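Local coordinates for protein putative fimbrium tip subunit Fim1F (Parabacteroides distasonis, PDB 3R4R) that is a putative component of the fimbrium tip, a part of the surface filaments that mediate cell adhesion and biofilm formation, at residues T39-I44 / S140-I145; F61-S66 / N105-N110. All coordinates share one frame; numbering follows the deposited sequence.

Overall arrangement
From the N terminus the chain leaves strand 12-21 and reaches the short helical turn in 39-44, then pairs strands 46-52 and 58-65 antiparallel. Interaction 2 closes the smaller loop, bringing the end of strand 58-65 up to the 105-110 segment that follows strand 96-104. Interaction 1 closes a wider loop that contains the whole of the smaller one, when 140-145 returns to the helical turn and runs on into strand 144-152. The two contacts meet at N105, whose ND2 lies 2.7 Å from L142 O and probably also bonds T43 O. Interaction 1 ties the helical turn before strand 46-52 to the entry of strand 144-152, and interaction 2 ties the end of strand 58-65 to the loop after strand 96-104.

Interaction 1: T39-I44 / S140-I145; sequences TEELTI and SLLVKI. With SO4 (sulfate ion), chain D.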
loop_
_atom_site.group_PDB
_atom_site.type_symbol
_atom_site.label_atom_id
_atom_site.label_comp_id
_atom_site.label_asym_id
_atom_site.label_seq_id
_atom_site.Cartn_x
_atom_site.Cartn_y
_atom_site.Cartn_z
ATOM N N THR A 39 -13.238 3.626 -4.912
ATOM C CA THR A 39 -12.689 4.591 -5.865
ATOM C C THR A 39 -11.668 5.418 -5.115
ATOM O O THR A 39 -10.582 5.635 -5.669
ATOM C CB THR A 39 -13.809 5.418 -6.522
ATOM O OG1 THR A 39 -14.533 4.543 -7.392
ATOM C CG2 THR A 39 -13.279 6.574 -7.371
ATOM N N GLU A 40 -11.951 5.782 -3.838
ATOM C CA GLU A 40 -10.988 6.526 -3.008
ATOM C C GLU A 40 -9.688 5.732 -2.822
ATOM O O GLU A 40 -8.608 6.252 -3.074
ATOM C CB GLU A 40 -11.559 6.876 -1.631
ATOM C CG GLU A 40 -12.731 7.834 -1.603
ATOM C CD GLU A 40 -13.350 7.936 -0.220
ATOM O OE1 GLU A 40 -12.643 8.335 0.735
ATOM O OE2 GLU A 40 -14.549 7.605 -0.092
ATOM N N GLU A 41 -9.803 4.465 -2.442
ATOM C CA GLU A 41 -8.668 3.587 -2.166
ATOM C C GLU A 41 -7.832 3.281 -3.433
ATOM O O GLU A 41 -6.674 2.886 -3.304
ATOM C CB GLU A 41 -9.157 2.289 -1.545
ATOM C CG GLU A 41 -9.784 2.533 -0.178
ATOM C CD GLU A 41 -10.380 1.338 0.532
ATOM O OE1 GLU A 41 -10.787 0.369 -0.150
ATOM O OE2 GLU A 41 -10.492 1.397 1.777
ATOM N N LEU A 42 -8.385 3.513 -4.622
ATOM C CA LEU A 42 -7.707 3.312 -5.902
ATOM C C LEU A 42 -7.091 4.604 -6.409
ATOM O O LEU A 42 -6.363 4.577 -7.404
ATOM C CB LEU A 42 -8.679 2.762 -6.967
ATOM C CG LEU A 42 -9.180 1.334 -6.821
ATOM C CD1 LEU A 42 -10.415 1.085 -7.704
ATOM C CD2 LEU A 42 -8.083 0.321 -7.104
ATOM N N THR A 43 -7.405 5.735 -5.758
ATOM C CA THR A 43 -6.965 7.072 -6.179
ATOM C C THR A 43 -5.492 7.279 -5.926
ATOM O O THR A 43 -4.968 6.925 -4.868
ATOM C CB THR A 43 -7.771 8.173 -5.449
ATOM O OG1 THR A 43 -9.125 8.023 -5.816
ATOM C CG2 THR A 43 -7.350 9.592 -5.821
ATOM N N ILE A 44 -4.848 7.901 -6.912
ATOM C CA ILE A 44 -3.482 8.368 -6.881
ATOM C C ILE A 44 -3.558 9.880 -7.085
ATOM O O ILE A 44 -4.058 10.332 -8.120
ATOM C CB ILE A 44 -2.581 7.634 -7.896
ATOM C CG1 ILE A 44 -2.543 6.139 -7.605
ATOM C CG2 ILE A 44 -1.152 8.246 -7.915
ATOM C CD1 ILE A 44 -1.854 5.332 -8.668
ATOM N N SER A 140 -8.196 8.229 0.100
ATOM C CA SER A 140 -7.794 8.807 -1.182
ATOM C C SER A 140 -6.272 9.187 -1.221
ATOM O O SER A 140 -5.780 9.599 -2.270
ATOM C CB SER A 140 -8.644 10.045 -1.473
ATOM O OG SER A 140 -8.620 10.946 -0.381
ATOM N N LEU A 141 -5.528 9.000 -0.117
ATOM C CA LEU A 141 -4.098 9.298 -0.093
ATOM C C LEU A 141 -3.354 8.103 0.557
ATOM O O LEU A 141 -2.534 8.274 1.445
ATOM C CB LEU A 141 -3.813 10.632 0.624
ATOM C CG LEU A 141 -2.414 11.265 0.404
ATOM C CD1 LEU A 141 -2.253 11.814 -1.025
ATOM C CD2 LEU A 141 -2.173 12.391 1.393
ATOM N N LEU A 142 -3.665 6.888 0.107
ATOM C CA LEU A 142 -3.010 5.646 0.540
ATOM C C LEU A 142 -1.812 5.361 -0.369
ATOM O O LEU A 142 -1.934 5.468 -1.591
ATOM C CB LEU A 142 -3.981 4.453 0.556
ATOM C CG LEU A 142 -5.114 4.483 1.599
ATOM C CD1 LEU A 142 -6.160 3.397 1.307
ATOM C CD2 LEU A 142 -4.585 4.477 3.041
ATOM N N VAL A 143 -0.664 5.012 0.214
ATOM C CA VAL A 143 0.559 4.817 -0.539
ATOM C C VAL A 143 0.504 3.455 -1.246
ATOM O O VAL A 143 0.144 2.431 -0.641
ATOM C CB VAL A 143 1.837 4.958 0.359
ATOM C CG1 VAL A 143 3.112 4.611 -0.402
ATOM C CG2 VAL A 143 1.941 6.367 0.946
ATOM N N LYS A 144 0.886 3.477 -2.549
ATOM C CA LYS A 144 1.001 2.314 -3.434
ATOM C C LYS A 144 2.406 2.282 -4.029
ATOM O O LYS A 144 3.010 3.338 -4.221
ATOM C CB LYS A 144 -0.068 2.306 -4.542
ATOM C CG LYS A 144 -1.525 2.349 -4.076
ATOM C CD LYS A 144 -2.176 3.649 -4.543
ATOM C CE LYS A 144 -3.660 3.759 -4.221
ATOM N NZ LYS A 144 -3.934 3.891 -2.761
ATOM N N ILE A 145 2.959 1.085 -4.266
ATOM C CA ILE A 145 4.315 0.972 -4.822
ATOM C C ILE A 145 4.339 -0.162 -5.886
ATOM O O ILE A 145 3.617 -1.138 -5.768
ATOM C CB ILE A 145 5.417 0.750 -3.716
ATOM C CG1 ILE A 145 5.207 -0.586 -2.940
ATOM C CG2 ILE A 145 5.539 1.950 -2.740
ATOM C CD1 ILE A 145 6.374 -0.969 -2.045
HETATM S S SO4 D . -17.000 3.237 -4.989
HETATM O O1 SO4 D . -15.881 2.417 -5.473
HETATM O O2 SO4 D . -16.566 4.047 -3.842
HETATM O O3 SO4 D . -17.465 4.128 -6.063
HETATM O O4 SO4 D . -18.093 2.350 -4.578
HETATM O O HOH W 1 -5.529 6.086 -2.258
#
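E40 and S140 bring the two backbones together, their CA atoms 4.3 Å apart, where the short helical turn of about 39-42 meets the segment leading into strand 144-152. The S140 CA-H points at E40 O in a nearly straight C-H...O contact (3.3 Å, 164° at the hydrogen). The chains then part, and the side chain of K144 spans the widening gap. Its bends at chi2 (115°) and chi4 (68°) bring CD against I44 CG1 and turn NZ back toward its own segment. NZ bonds E41 O at 3.0 Å and L142 O at 2.8 Å, approaching each from above the carbonyl plane. NZ also bonds Q167 OE1 and a water. The same water lies 2.8 Å from T43 O, where it can donate, and accepts from L142 N, so it bridges both backbones. These oxygen partners would probably favour a charged NZ in its buried setting.

E41 lays CG alongside L142 CD1, the two side chains pointing the same way, while its carboxylate reaches beyond the contact to a salt bridge with K171 and a hydrogen bond with Y230. Within the turn, T43 OG1 and L42 N grip T39 O from opposite faces. The backbone N of T39 donates to sulfate O1 at 3.0 Å; the ion probably comes from the crystallisation liquor. The whole is a helical turn lashed through a buried lysine to the entry of strand 144-152, which pairs antiparallel with 96-104 and 161-179 in this FimA/Mfa1-family protein, classed as transthyretin-like.

Interaction 2: F61-S66 / N105-N110; sequences FKNFYS and NANNAN
Y65 lies against the backbone of N108 to N110 and the amide of N107, where the last part of strand 58-65 meets the irregular loop that follows strand 96-104. Both strands flank strand 46-52 as antiparallel partners in a beta-rich protein described as transthyretin-like, so the contact joins a strand end to a surface loop of that fold.

The close-packed part gathers round the N107 amide. N107 ND2 lies over one face of the Y65 ring, 3.7 Å from Y65 CZ, with ring and amide planes turned 68° to each other. The same nitrogen sits 3.7 Å from N63 CB. Its hydrogen bond goes to C47 O on strand 46-52, while F64 O, though near, is poorly angled for one. The N63 and N107 amides cross with their planes 67° apart; N63 is engaged elsewhere, OD1 with H48 and ND2 with D115. F64 turns the other way and packs on C47, V49 and L83.

Toward solvent the contact thins. A109 and N110 are exposed and meet the tyrosine mainly through their backbones, A109 O lying 3.5 Å from Y65 CE1 obliquely to the ring, while their CB atoms point away from the strand. An alanine in place of Y65 would probably cost N108 O its bond from the tyrosine hydroxyl, open a gap beside the N107 amide and leave the loop from N108 to N110 freer to shift. In the structure N108 O lies at the edge of the ring, and Y65 OH donates to it across 3.1 Å, from above the carbonyl plane with a C=O...OH angle of 139°.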
loop_
_atom_site.group_PDB
_atom_site.type_symbol
_atom_site.label_atom_id
_atom_site.label_comp_id
_atom_site.label_asym_id
_atom_site.label_seq_id
_atom_site.Cartn_x
_atom_site.Cartn_y
_atom_site.Cartn_z
ATOM N N PHE A 61 14.266 10.688 -12.656
ATOM C CA PHE A 61 13.171 10.678 -11.694
ATOM C C PHE A 61 12.245 11.857 -12.002
ATOM O O PHE A 61 12.715 12.901 -12.456
ATOM C CB PHE A 61 13.641 10.698 -10.216
ATOM C CG PHE A 61 13.856 12.066 -9.616
ATOM C CD1 PHE A 61 15.082 12.708 -9.733
ATOM C CD2 PHE A 61 12.818 12.727 -8.967
ATOM C CE1 PHE A 61 15.267 13.990 -9.215
ATOM C CE2 PHE A 61 12.997 14.016 -8.473
ATOM C CZ PHE A 61 14.224 14.637 -8.588
ATOM N N LYS A 62 10.957 11.736 -11.658
ATOM C CA LYS A 62 10.002 12.826 -11.834
ATOM C C LYS A 62 8.907 12.648 -10.825
ATOM O O LYS A 62 8.535 11.515 -10.486
ATOM C CB LYS A 62 9.464 12.874 -13.284
ATOM C CG LYS A 62 8.420 13.935 -13.575
ATOM C CD LYS A 62 8.235 14.140 -15.075
ATOM C CE LYS A 62 7.055 15.014 -15.458
ATOM N NZ LYS A 62 7.077 16.364 -14.841
ATOM N N ASN A 63 8.429 13.782 -10.298
ATOM C CA ASN A 63 7.334 13.852 -9.347
ATOM C C ASN A 63 6.140 14.424 -10.050
ATOM O O ASN A 63 6.212 15.556 -10.554
ATOM C CB ASN A 63 7.731 14.672 -8.111
ATOM C CG ASN A 63 8.844 14.022 -7.322
ATOM O OD1 ASN A 63 8.851 12.808 -7.042
ATOM N ND2 ASN A 63 9.786 14.827 -6.904
ATOM N N PHE A 64 5.077 13.594 -10.169
ATOM C CA PHE A 64 3.779 13.935 -10.786
ATOM C C PHE A 64 2.749 14.278 -9.754
ATOM O O PHE A 64 2.768 13.708 -8.666
ATOM C CB PHE A 64 3.233 12.782 -11.634
ATOM C CG PHE A 64 4.103 12.367 -12.788
ATOM C CD1 PHE A 64 5.112 11.419 -12.616
ATOM C CD2 PHE A 64 3.862 12.855 -14.066
ATOM C CE1 PHE A 64 5.886 11.004 -13.694
ATOM C CE2 PHE A 64 4.624 12.424 -15.145
ATOM C CZ PHE A 64 5.631 11.500 -14.957
ATOM N N TYR A 65 1.825 15.182 -10.102
ATOM C CA TYR A 65 0.742 15.617 -9.223
ATOM C C TYR A 65 -0.599 15.449 -9.971
ATOM O O TYR A 65 -0.599 15.013 -11.118
ATOM C CB TYR A 65 0.995 17.050 -8.730
ATOM C CG TYR A 65 2.224 17.102 -7.845
ATOM C CD1 TYR A 65 2.147 16.788 -6.489
ATOM C CD2 TYR A 65 3.484 17.369 -8.378
ATOM C CE1 TYR A 65 3.289 16.801 -5.673
ATOM C CE2 TYR A 65 4.627 17.386 -7.572
ATOM C CZ TYR A 65 4.525 17.091 -6.221
ATOM O OH TYR A 65 5.641 17.095 -5.415
ATOM N N SER A 66 -1.731 15.705 -9.295
ATOM C CA SER A 66 -3.090 15.439 -9.812
ATOM C C SER A 66 -3.327 16.012 -11.233
ATOM O O SER A 66 -3.999 15.343 -12.013
ATOM C CB SER A 66 -4.168 15.986 -8.879
ATOM O OG SER A 66 -4.027 17.373 -8.630
ATOM N N ASN A 105 1.403 8.560 -3.802
ATOM C CA ASN A 105 0.779 9.335 -2.707
ATOM C C ASN A 105 1.690 9.544 -1.501
ATOM O O ASN A 105 1.182 9.719 -0.387
ATOM C CB ASN A 105 -0.510 8.654 -2.219
ATOM C CG ASN A 105 -1.612 8.617 -3.237
ATOM O OD1 ASN A 105 -1.780 9.512 -4.067
ATOM N ND2 ASN A 105 -2.468 7.666 -3.099
ATOM N N ALA A 106 3.016 9.686 -1.733
ATOM C CA ALA A 106 4.022 9.913 -0.665
ATOM C C ALA A 106 4.804 11.230 -0.882
ATOM O O ALA A 106 5.600 11.611 -0.027
ATOM C CB ALA A 106 4.979 8.744 -0.606
ATOM N N ASN A 107 4.540 11.948 -1.988
ATOM C CA ASN A 107 5.193 13.231 -2.277
ATOM C C ASN A 107 4.818 14.309 -1.264
ATOM O O ASN A 107 3.812 14.201 -0.577
ATOM C CB ASN A 107 4.831 13.766 -3.705
ATOM C CG ASN A 107 5.248 12.954 -4.904
ATOM O OD1 ASN A 107 5.900 11.917 -4.800
ATOM N ND2 ASN A 107 4.865 13.420 -6.090
ATOM N N ASN A 108 5.657 15.345 -1.188
ATOM C CA ASN A 108 5.444 16.568 -0.437
ATOM C C ASN A 108 4.728 17.543 -1.392
ATOM O O ASN A 108 4.423 17.158 -2.523
ATOM C CB ASN A 108 6.787 17.106 0.115
ATOM C CG ASN A 108 7.568 16.221 1.051
ATOM O OD1 ASN A 108 8.803 16.168 0.980
ATOM N ND2 ASN A 108 6.910 15.543 1.970
ATOM N N ALA A 109 4.502 18.789 -0.994
ATOM C CA ALA A 109 3.811 19.750 -1.848
ATOM C C ALA A 109 4.457 19.945 -3.240
ATOM O O ALA A 109 3.715 19.959 -4.217
ATOM C CB ALA A 109 3.775 21.097 -1.161
ATOM N N ASN A 110 5.813 20.117 -3.331
ATOM C CA ASN A 110 6.551 20.417 -4.568
ATOM C C ASN A 110 7.637 19.384 -4.933
ATOM O O ASN A 110 8.267 19.480 -5.993
ATOM C CB ASN A 110 7.275 21.788 -4.410
ATOM C CG ASN A 110 6.468 22.904 -3.795
ATOM O OD1 ASN A 110 6.884 23.487 -2.782
ATOM N ND2 ASN A 110 5.266 23.168 -4.328
#